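Glycoside hydrolase family 43 (Halothermothrix orenii, PDB 4QQS) hydrolyses glycosidic bonds as a thermostable family-43 glycosidase with alpha-L-arabinofuranosidase activity, probably in the breakdown of xylan. Local coordinates at residues R246-S258 with V270-G282. Residues are numbered along the deposited sequence; the frame is centred on the assembly and turned at random.
With NA (sodium ion), chain D.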
ATOM      1  N   ARG A 246     -10.594  -9.916  13.550  1.00  9.39           N
ATOM      2  CA  ARG A 246     -11.411 -10.097  14.745  1.00  9.91           C
ATOM      3  C   ARG A 246     -12.828 -10.377  14.249  1.00  9.89           C
ATOM      4  O   ARG A 246     -13.672  -9.490  14.140  1.00 10.24           O
ATOM      5  CB  ARG A 246     -11.373  -8.864  15.658  1.00 10.76           C
ATOM      6  CG  ARG A 246     -10.055  -8.692  16.431  1.00 11.26           C
ATOM      7  CD  ARG A 246      -9.787  -9.825  17.424  1.00 12.16           C
ATOM      8  NE  ARG A 246     -10.871  -9.938  18.389  1.00 12.82           N
ATOM      9  CZ  ARG A 246     -10.995  -9.177  19.470  1.00 13.39           C
ATOM     10  NH1 ARG A 246     -10.079  -8.266  19.775  1.00 13.65           N
ATOM     11  NH2 ARG A 246     -12.045  -9.338  20.254  1.00 14.20           N
ATOM     12  N   MET A 247     -13.080 -11.629  13.904  1.00 10.24           N
ATOM     13  CA  MET A 247     -14.358 -11.979  13.323  1.00 11.97           C
ATOM     14  C   MET A 247     -15.496 -11.769  14.331  1.00 12.31           C
ATOM     15  O   MET A 247     -16.624 -11.514  13.938  1.00 13.03           O
ATOM     16  CB  MET A 247     -14.309 -13.412  12.793  1.00 13.11           C
ATOM     17  CG  MET A 247     -13.245 -13.598  11.708  1.00 13.92           C
ATOM     18  SD  MET A 247     -13.532 -12.606  10.224  1.00 15.10           S
ATOM     19  CE  MET A 247     -14.890 -13.490   9.474  1.00 16.79           C
ATOM     20  N   ASP A 248     -15.171 -11.806  15.623  1.00 12.73           N
ATOM     21  CA  ASP A 248     -16.150 -11.536  16.674  1.00 13.62           C
ATOM     22  C   ASP A 248     -16.607 -10.074  16.692  1.00 13.88           C
ATOM     23  O   ASP A 248     -17.592  -9.733  17.339  1.00 15.64           O
ATOM     24  CB  ASP A 248     -15.629 -11.983  18.050  1.00 14.12           C
ATOM     25  CG  ASP A 248     -14.239 -11.421  18.406  1.00 14.32           C
ATOM     26  OD1 ASP A 248     -13.389 -11.178  17.508  1.00 14.02           O
ATOM     27  OD2 ASP A 248     -13.981 -11.273  19.624  1.00 14.95           O
ATOM     28  N   LYS A 249     -15.883  -9.224  15.972  1.00 13.23           N
ATOM     29  CA  LYS A 249     -16.234  -7.819  15.801  1.00 13.71           C
ATOM     30  C   LYS A 249     -16.615  -7.480  14.345  1.00 12.94           C
ATOM     31  O   LYS A 249     -16.782  -6.314  14.004  1.00 13.79           O
ATOM     32  CB  LYS A 249     -15.062  -6.931  16.227  1.00 14.78           C
ATOM     33  CG  LYS A 249     -14.656  -7.022  17.693  1.00 17.05           C
ATOM     34  CD  LYS A 249     -13.542  -6.023  17.997  1.00 18.72           C
ATOM     35  CE  LYS A 249     -13.223  -5.909  19.476  1.00 20.43           C
ATOM     36  NZ  LYS A 249     -12.193  -4.846  19.681  1.00 21.74           N
ATOM     37  N   GLY A 250     -16.721  -8.479  13.472  1.00 12.06           N
ATOM     38  CA  GLY A 250     -17.016  -8.237  12.070  1.00 12.10           C
ATOM     39  C   GLY A 250     -15.844  -7.663  11.294  1.00 11.27           C
ATOM     40  O   GLY A 250     -16.051  -7.012  10.265  1.00 12.26           O
ATOM     41  N   ILE A 251     -14.625  -7.943  11.753  1.00  9.98           N
ATOM     42  CA  ILE A 251     -13.411  -7.409  11.150  1.00  9.01           C
ATOM     43  C   ILE A 251     -12.656  -8.544  10.469  1.00  8.77           C
ATOM     44  O   ILE A 251     -12.056  -9.385  11.127  1.00  9.34           O
ATOM     45  CB  ILE A 251     -12.523  -6.720  12.194  1.00  9.64           C
ATOM     46  CG1 ILE A 251     -13.281  -5.615  12.942  1.00 10.34           C
ATOM     47  CG2 ILE A 251     -11.291  -6.140  11.504  1.00 10.37           C
ATOM     48  CD1 ILE A 251     -12.516  -5.099  14.154  1.00 10.83           C
ATOM     49  N   SER A 252     -12.666  -8.534   9.141  1.00  8.43           N
ATOM     50  CA  SER A 252     -12.109  -9.604   8.319  1.00  8.20           C
ATOM     51  C   SER A 252     -11.004  -9.086   7.407  1.00  8.00           C
ATOM     52  O   SER A 252     -11.170  -8.064   6.736  1.00  7.90           O
ATOM     53  CB  SER A 252     -13.226 -10.187   7.453  1.00  9.32           C
ATOM     54  OG  SER A 252     -12.759 -11.194   6.583  1.00 10.46           O
ATOM     55  N   GLY A 253      -9.882  -9.794   7.379  1.00  8.34           N
ATOM     56  CA  GLY A 253      -8.837  -9.518   6.408  1.00  8.16           C
ATOM     57  C   GLY A 253      -8.193  -8.136   6.414  1.00  7.71           C
ATOM     58  O   GLY A 253      -8.063  -7.525   5.360  1.00  8.03           O
ATOM     59  N   PRO A 254      -7.755  -7.630   7.580  1.00  8.20           N
ATOM     60  CA  PRO A 254      -7.115  -6.311   7.574  1.00  8.14           C
ATOM     61  C   PRO A 254      -5.823  -6.319   6.766  1.00  8.00           C
ATOM     62  O   PRO A 254      -4.957  -7.158   6.985  1.00 10.18           O
ATOM     63  CB  PRO A 254      -6.846  -6.040   9.054  1.00  9.69           C
ATOM     64  CG  PRO A 254      -6.743  -7.394   9.664  1.00  9.89           C
ATOM     65  CD  PRO A 254      -7.689  -8.273   8.903  1.00  8.94           C
ATOM     66  N   GLY A 255      -5.680  -5.389   5.828  1.00  7.38           N
ATOM     67  CA  GLY A 255      -4.546  -5.478   4.933  1.00  8.25           C
ATOM     68  C   GLY A 255      -4.259  -4.263   4.089  1.00  7.07           C
ATOM     69  O   GLY A 255      -4.944  -3.243   4.132  1.00  7.58           O
ATOM     70  N   HIS A 256      -3.170  -4.456   3.336  1.00  7.25           N
ATOM     71  CA  HIS A 256      -2.601  -3.514   2.355  1.00  7.59           C
ATOM     72  C   HIS A 256      -2.683  -2.095   2.830  1.00  6.98           C
ATOM     73  O   HIS A 256      -3.479  -1.275   2.335  1.00  8.77           O
ATOM     74  CB  HIS A 256      -3.206  -3.710   0.907  1.00  9.44           C
ATOM     75  CG  HIS A 256      -2.374  -3.081  -0.183  1.00 11.27           C
ATOM     76  ND1 HIS A 256      -1.878  -3.705  -1.273  1.00 13.01           N
ATOM     77  CD2 HIS A 256      -1.963  -1.837  -0.272  1.00 11.88           C
ATOM     78  CE1 HIS A 256      -1.221  -2.860  -1.983  1.00 12.58           C
ATOM     79  NE2 HIS A 256      -1.240  -1.713  -1.391  1.00 12.07           N
ATOM     80  N   ASN A 257      -1.793  -1.772   3.767  1.00  6.96           N
ATOM     81  CA  ASN A 257      -1.880  -0.535   4.496  1.00  7.12           C
ATOM     82  C   ASN A 257      -0.928   0.557   4.019  1.00  6.94           C
ATOM     83  O   ASN A 257       0.080   0.329   3.340  1.00  7.43           O
ATOM     84  CB  ASN A 257      -1.620  -0.782   5.973  1.00  7.56           C
ATOM     85  CG  ASN A 257      -0.159  -1.047   6.267  1.00  7.37           C
ATOM     86  OD1 ASN A 257       0.344  -2.154   6.073  1.00  8.64           O
ATOM     87  ND2 ASN A 257       0.546  -0.006   6.718  1.00  7.96           N
ATOM     88  N   SER A 258      -1.259   1.771   4.442  1.00  6.41           N
ATOM     89  CA  SER A 258      -0.322   2.882   4.454  1.00  6.38           C
ATOM     90  C   SER A 258      -0.225   3.420   5.882  1.00  6.27           C
ATOM     91  O   SER A 258      -0.855   2.881   6.801  1.00  6.98           O
ATOM     92  CB  SER A 258      -0.748   3.949   3.448  1.00  6.79           C
ATOM     93  OG  SER A 258      -2.065   4.416   3.693  1.00  7.68           O
ATOM     94  N   VAL A 270      -2.115   3.780  11.138  1.00  7.16           N
ATOM     95  CA  VAL A 270      -2.163   2.845  10.036  1.00  7.19           C
ATOM     96  C   VAL A 270      -3.528   2.985   9.361  1.00  7.24           C
ATOM     97  O   VAL A 270      -4.557   3.115  10.031  1.00  8.36           O
ATOM     98  CB  VAL A 270      -1.909   1.381  10.517  1.00  8.20           C
ATOM     99  CG1 VAL A 270      -2.903   0.918  11.587  1.00  9.24           C
ATOM    100  CG2 VAL A 270      -1.899   0.428   9.357  1.00  8.61           C
ATOM    101  N   VAL A 271      -3.513   3.007   8.032  1.00  6.86           N
ATOM    102  CA  VAL A 271      -4.710   3.090   7.213  1.00  6.84           C
ATOM    103  C   VAL A 271      -4.762   1.780   6.439  1.00  6.57           C
ATOM    104  O   VAL A 271      -3.820   1.447   5.736  1.00  7.12           O
ATOM    105  CB  VAL A 271      -4.662   4.278   6.246  1.00  7.77           C
ATOM    106  CG1 VAL A 271      -5.969   4.350   5.475  1.00  8.47           C
ATOM    107  CG2 VAL A 271      -4.386   5.596   6.995  1.00  8.46           C
ATOM    108  N   TYR A 272      -5.837   1.016   6.596  1.00  6.42           N
ATOM    109  CA  TYR A 272      -5.891  -0.346   6.089  1.00  6.42           C
ATOM    110  C   TYR A 272      -7.300  -0.693   5.649  1.00  6.42           C
ATOM    111  O   TYR A 272      -8.267  -0.066   6.086  1.00  7.34           O
ATOM    112  CB  TYR A 272      -5.393  -1.342   7.157  1.00  6.73           C
ATOM    113  CG  TYR A 272      -6.219  -1.358   8.422  1.00  7.00           C
ATOM    114  CD1 TYR A 272      -6.042  -0.402   9.417  1.00  7.24           C
ATOM    115  CD2 TYR A 272      -7.188  -2.326   8.611  1.00  7.49           C
ATOM    116  CE1 TYR A 272      -6.815  -0.415  10.579  1.00  7.84           C
ATOM    117  CE2 TYR A 272      -7.960  -2.356   9.775  1.00  7.86           C
ATOM    118  CZ  TYR A 272      -7.779  -1.395  10.748  1.00  7.84           C
ATOM    119  OH  TYR A 272      -8.574  -1.455  11.873  1.00  8.96           O
ATOM    120  N   HIS A 273      -7.418  -1.695   4.788  1.00  6.45           N
ATOM    121  CA  HIS A 273      -8.735  -2.147   4.389  1.00  6.61           C
ATOM    122  C   HIS A 273      -9.159  -3.390   5.154  1.00  6.67           C
ATOM    123  O   HIS A 273      -8.339  -4.098   5.703  1.00  7.04           O
ATOM    124  CB  HIS A 273      -8.855  -2.352   2.884  1.00  7.05           C
ATOM    125  CG  HIS A 273      -8.030  -3.452   2.299  1.00  6.93           C
ATOM    126  ND1 HIS A 273      -7.980  -4.772   2.707  1.00  9.39           N
ATOM    127  CD2 HIS A 273      -7.264  -3.366   1.199  1.00  6.09           C
ATOM    128  CE1 HIS A 273      -7.173  -5.430   1.875  1.00  6.97           C
ATOM    129  NE2 HIS A 273      -6.748  -4.598   0.950  1.00  8.90           N
ATOM    130  N   THR A 274     -10.472  -3.599   5.202  1.00  6.86           N
ATOM    131  CA  THR A 274     -11.071  -4.851   5.666  1.00  7.33           C
ATOM    132  C   THR A 274     -12.214  -5.202   4.715  1.00  7.69           C
ATOM    133  O   THR A 274     -12.683  -4.364   3.953  1.00  8.61           O
ATOM    134  CB  THR A 274     -11.631  -4.732   7.095  1.00  8.28           C
ATOM    135  OG1 THR A 274     -12.565  -3.651   7.140  1.00  9.38           O
ATOM    136  CG2 THR A 274     -10.533  -4.507   8.111  1.00  8.93           C
ATOM    137  N   HIS A 275     -12.715  -6.429   4.781  1.00  8.35           N
ATOM    138  CA  HIS A 275     -13.821  -6.787   3.903  1.00  8.77           C
ATOM    139  C   HIS A 275     -15.086  -6.058   4.299  1.00  9.92           C
ATOM    140  O   HIS A 275     -15.448  -5.990   5.473  1.00 10.83           O
ATOM    141  CB  HIS A 275     -14.078  -8.280   3.930  1.00  9.23           C
ATOM    142  CG  HIS A 275     -12.914  -9.089   3.470  1.00  9.36           C
ATOM    143  ND1 HIS A 275     -12.397  -9.062   2.192  1.00 10.57           N
ATOM    144  CD2 HIS A 275     -12.152  -9.951   4.170  1.00  8.45           C
ATOM    145  CE1 HIS A 275     -11.365  -9.887   2.141  1.00  8.48           C
ATOM    146  NE2 HIS A 275     -11.211 -10.451   3.324  1.00 10.69           N
ATOM    147  N   THR A 276     -15.774  -5.524   3.303  1.00 11.06           N
ATOM    148  CA  THR A 276     -17.024  -4.824   3.560  1.00 12.81           C
ATOM    149  C   THR A 276     -18.076  -5.805   4.093  1.00 14.90           C
ATOM    150  O   THR A 276     -18.897  -5.453   4.944  1.00 16.84           O
ATOM    151  CB  THR A 276     -17.509  -4.106   2.283  1.00 12.92           C
ATOM    152  OG1 THR A 276     -16.481  -3.207   1.855  1.00 12.57           O
ATOM    153  CG2 THR A 276     -18.803  -3.334   2.521  1.00 14.19           C
ATOM    154  N   TYR A 277     -18.036  -7.031   3.583  1.00 16.60           N
ATOM    155  CA  TYR A 277     -18.975  -8.075   3.970  1.00 18.44           C
ATOM    156  C   TYR A 277     -18.188  -9.277   4.485  1.00 17.69           C
ATOM    157  O   TYR A 277     -17.813 -10.164   3.721  1.00 19.05           O
ATOM    158  CB  TYR A 277     -19.871  -8.455   2.790  1.00 20.83           C
ATOM    159  CG  TYR A 277     -20.686  -7.289   2.277  1.00 22.98           C
ATOM    160  CD1 TYR A 277     -21.767  -6.802   2.999  1.00 24.31           C
ATOM    161  CD2 TYR A 277     -20.361  -6.660   1.086  1.00 24.00           C
ATOM    162  CE1 TYR A 277     -22.519  -5.729   2.533  1.00 25.41           C
ATOM    163  CE2 TYR A 277     -21.108  -5.591   0.608  1.00 25.06           C
ATOM    164  CZ  TYR A 277     -22.179  -5.124   1.342  1.00 25.96           C
ATOM    165  OH  TYR A 277     -22.918  -4.058   0.866  1.00 27.64           O
ATOM    166  N   PRO A 278     -17.949  -9.317   5.802  1.00 16.52           N
ATOM    167  CA  PRO A 278     -17.143 -10.399   6.370  1.00 16.11           C
ATOM    168  C   PRO A 278     -17.778 -11.770   6.213  1.00 16.77           C
ATOM    169  O   PRO A 278     -17.054 -12.747   6.274  1.00 17.08           O
ATOM    170  CB  PRO A 278     -17.031 -10.022   7.853  1.00 16.31           C
ATOM    171  CG  PRO A 278     -18.137  -9.063   8.093  1.00 16.47           C
ATOM    172  CD  PRO A 278     -18.287  -8.313   6.816  1.00 16.49           C
ATOM    173  N   ASP A 279     -19.088 -11.844   6.008  1.00 17.41           N
ATOM    174  CA  ASP A 279     -19.749 -13.145   5.829  1.00 18.69           C
ATOM    175  C   ASP A 279     -19.440 -13.825   4.499  1.00 19.18           C
ATOM    176  O   ASP A 279     -19.658 -15.033   4.335  1.00 20.60           O
ATOM    177  CB  ASP A 279     -21.268 -13.001   5.956  1.00 19.66           C
ATOM    178  CG  ASP A 279     -21.716 -12.671   7.366  1.00 20.55           C
ATOM    179  OD1 ASP A 279     -20.918 -12.855   8.315  1.00 21.64           O
ATOM    180  OD2 ASP A 279     -22.877 -12.232   7.525  1.00 21.02           O
ATOM    181  N   SER A 280     -18.956 -13.047   3.540  1.00 18.33           N
ATOM    182  CA  SER A 280     -18.658 -13.584   2.222  1.00 17.18           C
ATOM    183  C   SER A 280     -17.614 -12.708   1.534  1.00 15.86           C
ATOM    184  O   SER A 280     -17.914 -11.996   0.577  1.00 17.03           O
ATOM    185  CB  SER A 280     -19.934 -13.675   1.395  1.00 18.03           C
ATOM    186  OG  SER A 280     -19.747 -14.541   0.297  1.00 19.22           O
ATOM    187  N   PRO A 281     -16.376 -12.760   2.031  1.00 14.26           N
ATOM    188  CA  PRO A 281     -15.295 -11.852   1.647  1.00 13.47           C
ATOM    189  C   PRO A 281     -14.953 -11.914   0.168  1.00 12.69           C
ATOM    190  O   PRO A 281     -15.168 -12.922  -0.523  1.00 13.99           O
ATOM    191  CB  PRO A 281     -14.125 -12.333   2.499  1.00 14.38           C
ATOM    192  CG  PRO A 281     -14.479 -13.699   2.921  1.00 15.97           C
ATOM    193  CD  PRO A 281     -15.934 -13.747   3.026  1.00 15.50           C
ATOM    194  N   GLY A 282     -14.401 -10.809  -0.315  1.00 12.94           N
ATOM    195  CA  GLY A 282     -13.937 -10.703  -1.683  1.00 12.09           C
ATOM    196  C   GLY A 282     -13.258  -9.374  -1.916  1.00 11.79           C
ATOM    197  O   GLY A 282     -12.647  -8.813  -1.012  1.00 12.78           O
TER
HETATM  198 NA    NA D 402       0.845   0.094  -1.296  1.00  9.85          NA
HETATM  199  O   HOH W   1     -14.466  -6.662   7.944  1.00 12.29           O
HETATM  200  O   HOH W   2      -9.822  -7.324   3.479  1.00 10.85           O
HETATM  201  O   HOH W   3       0.780  -0.918   1.099  1.00 23.16           O
HETATM  202  O   HOH W   4      -0.714   1.533  -0.897  1.00 14.02           O
HETATM  203  O   HOH W   5       2.655  -1.363  -1.782  1.00 11.21           O
HETATM  204  O   HOH W   6       0.849   0.028  -3.543  1.00 14.02           O
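G255 and H273 pair as neighbours on antiparallel strands, each backbone N donating to the other's carbonyl at 3.0 Å (G255 N to H273 O, H273 N to G255 O). With CG set between its own N and carbonyl carbon (chi1 66°), the H273 imidazole folds back over this pair, and G255 O lies 3.5 Å above the ring centre. H256 CB approaches the same ring obliquely, 3.7 Å from H273 NE2. Beyond this point the register slips by one residue, a beta bulge, before S258 and V271 form the next hydrogen-bonded pair; there V271 N donates to S258 O from well above the carbonyl plane (41°). V271 O also takes a CA-H...O contact from N257, while V270 CG2 presses on N257 CB at 3.6 Å. These strands are the first two of an antiparallel four-stranded blade in the five-bladed beta-propeller of family 43. At the bulge the chain turns a corner that sends H256 away to the central site: its NE2 binds sodium at 2.8 Å, with E75 and four waters completing the shell, and its side chain lies beside D17, the predicted proton acceptor. H273 NE2 makes a weak hydrogen bond to D17, and an alanine in place of H273 would probably uncover G255 O and deprive D17 of this neighbour. Away from the site, P254 CB leans obliquely on the Y272 ring, and Y272 OH bonds D290. H275 N still donates to S252 O at 3.0 Å; beyond it water 1 carries the link, donating to G250 O and H275 O and accepting from S252 N. At the partly exposed end P278 CB packs on S252 CB, 3.8 Å away. The exposed M247 merely brushes P278 O with CE at 3.9 Å.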